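Local coordinates for envelopment polyprotein (Bovine Schmallenberg virus BH80/Germany/2011, PDB 7A56), which probably drives fusion of the viral envelope with the host cell membrane during entry, as the class II fusion glycoprotein Gc caught in its postfusion conformation, at residues C179-I183 with L296-N302. Residues are numbered along the deposited sequence; the frame is centred on the assembly and turned at random.
Sequences CQDII and LRRCFDN
A disulfide can pin an irregular segment to the end of a β-strand; in this class II fusion protein C179–C299 fastens the loop 296-302 to the end of strand 172-183. Segment 179-183 is extended throughout, and the CA atoms of C179 and C299 lie 6.1 Å apart. The second chain leaves its strand at L296, whose CD2 packs 4.0 Å from C179 CB, and turns a corner at R297, whose NH1 hydrogen-bonds P140 O of a second subunit. C299 (chi1 t) meets C179 (chi1 p) through an SG–SG bond of 2.1 Å with chi3 94°, and its phi/psi of -105/-83 breaks the extended course. That kink presents F300 N to OD1 of D181 (chi1 m), a nearly straight hydrogen bond of 3.0 Å, while the F300 ring (chi1 m) brings CZ to 3.6 Å from Q180 CG. N302 ND2 sits 4.0 Å from I183 CG2; it and D181 OD2 both hydrogen-bond T124 OG1. Two waters bridge the same carboxylate to the loop backbone: water 2 O accepts from C299 N (2.8 Å) and donates to D181 OD1 (2.9 Å); water 1 O donates to D181 OD2 (2.6 Å) and F300 O (2.7 Å).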
ATOM      1  N   CYS A 179      39.165   7.008   7.942  1.00 26.57           N
ATOM      2  CA  CYS A 179      38.709   8.064   7.055  1.00 25.74           C
ATOM      3  C   CYS A 179      37.188   8.185   7.146  1.00 27.38           C
ATOM      4  O   CYS A 179      36.512   7.259   7.574  1.00 28.21           O
ATOM      5  CB  CYS A 179      39.142   7.790   5.600  1.00 26.22           C
ATOM      6  SG  CYS A 179      38.543   6.244   4.859  1.00 28.39           S
ATOM      7  N   GLN A 180      36.671   9.327   6.689  1.00 27.73           N
ATOM      8  CA  GLN A 180      35.224   9.552   6.573  1.00 28.36           C
ATOM      9  C   GLN A 180      35.010  10.492   5.388  1.00 28.57           C
ATOM     10  O   GLN A 180      35.802  11.430   5.211  1.00 29.66           O
ATOM     11  CB  GLN A 180      34.712  10.145   7.888  1.00 28.98           C
ATOM     12  CG  GLN A 180      33.198  10.229   8.069  1.00 34.63           C
ATOM     13  CD  GLN A 180      32.910  10.772   9.439  1.00 34.80           C
ATOM     14  OE1 GLN A 180      33.262  11.907   9.733  1.00 37.16           O
ATOM     15  NE2 GLN A 180      32.332   9.937  10.310  1.00 36.15           N
ATOM     16  N   ASP A 181      34.013  10.190   4.540  1.00 27.19           N
ATOM     17  CA  ASP A 181      33.686  11.076   3.412  1.00 28.67           C
ATOM     18  C   ASP A 181      33.306  12.479   3.869  1.00 30.74           C
ATOM     19  O   ASP A 181      32.798  12.692   4.983  1.00 29.93           O
ATOM     20  CB  ASP A 181      32.511  10.549   2.599  1.00 30.09           C
ATOM     21  CG  ASP A 181      32.880   9.382   1.690  1.00 31.80           C
ATOM     22  OD1 ASP A 181      33.983   8.780   1.875  1.00 30.28           O
ATOM     23  OD2 ASP A 181      32.019   9.042   0.817  1.00 31.98           O
ATOM     24  N   ILE A 182      33.547  13.441   2.975  1.00 31.47           N
ATOM     25  CA  ILE A 182      32.922  14.768   3.002  1.00 32.42           C
ATOM     26  C   ILE A 182      31.979  14.860   1.808  1.00 30.32           C
ATOM     27  O   ILE A 182      32.382  14.519   0.666  1.00 30.76           O
ATOM     28  CB  ILE A 182      33.968  15.889   2.914  1.00 33.54           C
ATOM     29  CG1 ILE A 182      35.004  15.773   4.016  1.00 32.44           C
ATOM     30  CG2 ILE A 182      33.241  17.276   2.912  1.00 36.29           C
ATOM     31  CD1 ILE A 182      36.347  16.474   3.629  1.00 34.00           C
ATOM     32  N   ILE A 183      30.715  15.300   2.064  1.00 32.16           N
ATOM     33  CA  ILE A 183      29.706  15.398   1.019  1.00 30.92           C
ATOM     34  C   ILE A 183      29.259  16.852   0.864  1.00 34.32           C
ATOM     35  O   ILE A 183      29.367  17.676   1.773  1.00 33.70           O
ATOM     36  CB  ILE A 183      28.451  14.515   1.298  1.00 32.04           C
ATOM     37  CG1 ILE A 183      27.727  15.033   2.551  1.00 32.75           C
ATOM     38  CG2 ILE A 183      28.840  13.026   1.391  1.00 28.28           C
ATOM     39  CD1 ILE A 183      26.250  14.552   2.702  1.00 32.01           C
ATOM     40  N   LEU A 296      44.732   7.368  -1.118  1.00 28.10           N
ATOM     41  CA  LEU A 296      43.393   7.044  -0.682  1.00 29.64           C
ATOM     42  C   LEU A 296      42.460   7.531  -1.795  1.00 29.41           C
ATOM     43  O   LEU A 296      42.320   8.739  -1.992  1.00 29.81           O
ATOM     44  CB  LEU A 296      43.108   7.713   0.659  1.00 34.24           C
ATOM     45  CG  LEU A 296      42.028   7.116   1.529  1.00 38.16           C
ATOM     46  CD1 LEU A 296      42.526   5.735   1.980  1.00 37.70           C
ATOM     47  CD2 LEU A 296      41.893   8.044   2.709  1.00 39.82           C
ATOM     48  N   ARG A 297      41.928   6.599  -2.591  1.00 29.50           N
ATOM     49  CA  ARG A 297      41.128   6.991  -3.747  1.00 27.50           C
ATOM     50  C   ARG A 297      39.641   6.916  -3.461  1.00 27.24           C
ATOM     51  O   ARG A 297      38.845   7.409  -4.277  1.00 26.94           O
ATOM     52  CB  ARG A 297      41.434   6.111  -4.962  1.00 26.95           C
ATOM     53  CG  ARG A 297      42.862   6.266  -5.520  1.00 29.70           C
ATOM     54  CD  ARG A 297      43.272   4.986  -6.308  1.00 31.67           C
ATOM     55  NE  ARG A 297      44.676   5.144  -6.747  1.00 35.17           N
ATOM     56  CZ  ARG A 297      45.082   5.728  -7.889  1.00 38.87           C
ATOM     57  NH1 ARG A 297      44.211   6.186  -8.789  1.00 35.34           N
ATOM     58  NH2 ARG A 297      46.385   5.857  -8.136  1.00 35.26           N
ATOM     59  N   ARG A 298      39.253   6.304  -2.350  1.00 26.07           N
ATOM     60  CA  ARG A 298      37.852   6.290  -1.969  1.00 27.97           C
ATOM     61  C   ARG A 298      37.817   5.868  -0.514  1.00 27.29           C
ATOM     62  O   ARG A 298      38.651   5.081  -0.087  1.00 26.67           O
ATOM     63  CB  ARG A 298      37.002   5.342  -2.846  1.00 29.56           C
ATOM     64  CG  ARG A 298      35.480   5.557  -2.729  1.00 32.10           C
ATOM     65  CD  ARG A 298      34.735   4.715  -3.764  1.00 35.18           C
ATOM     66  NE  ARG A 298      34.784   3.309  -3.390  1.00 37.62           N
ATOM     67  CZ  ARG A 298      34.775   2.287  -4.250  1.00 40.70           C
ATOM     68  NH1 ARG A 298      34.704   2.525  -5.564  1.00 41.79           N
ATOM     69  NH2 ARG A 298      34.886   1.033  -3.791  1.00 40.88           N
ATOM     70  N   CYS A 299      36.888   6.441   0.255  1.00 25.53           N
ATOM     71  CA  CYS A 299      36.694   5.990   1.631  1.00 25.03           C
ATOM     72  C   CYS A 299      35.433   5.155   1.739  1.00 25.37           C
ATOM     73  O   CYS A 299      35.475   3.908   1.708  1.00 23.64           O
ATOM     74  CB  CYS A 299      36.652   7.192   2.608  1.00 25.86           C
ATOM     75  SG  CYS A 299      36.518   6.672   4.357  1.00 28.41           S
ATOM     76  N   PHE A 300      34.270   5.828   1.864  1.00 25.90           N
ATOM     77  CA  PHE A 300      33.026   5.093   1.816  1.00 24.26           C
ATOM     78  C   PHE A 300      32.667   4.775   0.366  1.00 26.89           C
ATOM     79  O   PHE A 300      33.087   5.469  -0.553  1.00 28.44           O
ATOM     80  CB  PHE A 300      31.840   5.931   2.363  1.00 22.32           C
ATOM     81  CG  PHE A 300      31.960   6.399   3.826  1.00 24.99           C
ATOM     82  CD1 PHE A 300      32.550   5.608   4.805  1.00 26.42           C
ATOM     83  CD2 PHE A 300      31.354   7.598   4.221  1.00 27.38           C
ATOM     84  CE1 PHE A 300      32.611   6.036   6.152  1.00 29.77           C
ATOM     85  CE2 PHE A 300      31.427   8.038   5.567  1.00 27.73           C
ATOM     86  CZ  PHE A 300      32.023   7.253   6.528  1.00 29.14           C
ATOM     87  N   ASP A 301      31.753   3.812   0.184  1.00 26.80           N
ATOM     88  CA  ASP A 301      30.930   3.773  -1.022  1.00 27.34           C
ATOM     89  C   ASP A 301      29.854   4.856  -0.943  1.00 27.57           C
ATOM     90  O   ASP A 301      29.312   5.111   0.128  1.00 28.97           O
ATOM     91  CB  ASP A 301      30.216   2.426  -1.174  1.00 25.51           C
ATOM     92  CG  ASP A 301      31.191   1.247  -1.366  1.00 33.31           C
ATOM     93  OD1 ASP A 301      31.980   1.304  -2.328  1.00 35.37           O
ATOM     94  OD2 ASP A 301      31.108   0.261  -0.592  1.00 33.71           O
ATOM     95  N   ASN A 302      29.547   5.509  -2.068  1.00 27.17           N
ATOM     96  CA  ASN A 302      28.484   6.535  -2.067  1.00 28.68           C
ATOM     97  C   ASN A 302      27.667   6.352  -3.329  1.00 31.26           C
ATOM     98  O   ASN A 302      28.196   6.467  -4.430  1.00 33.69           O
ATOM     99  CB  ASN A 302      29.024   7.973  -2.007  1.00 28.59           C
ATOM    100  CG  ASN A 302      27.901   9.040  -1.777  1.00 28.81           C
ATOM    101  OD1 ASN A 302      26.681   8.735  -1.867  1.00 27.40           O
ATOM    102  ND2 ASN A 302      28.307  10.257  -1.439  1.00 29.60           N
TER
HETATM  103  O   HOH W   1      32.722   7.941  -1.475  1.00 26.74           O
HETATM  104  O   HOH W   2      35.329   8.527  -0.681  1.00 26.80           O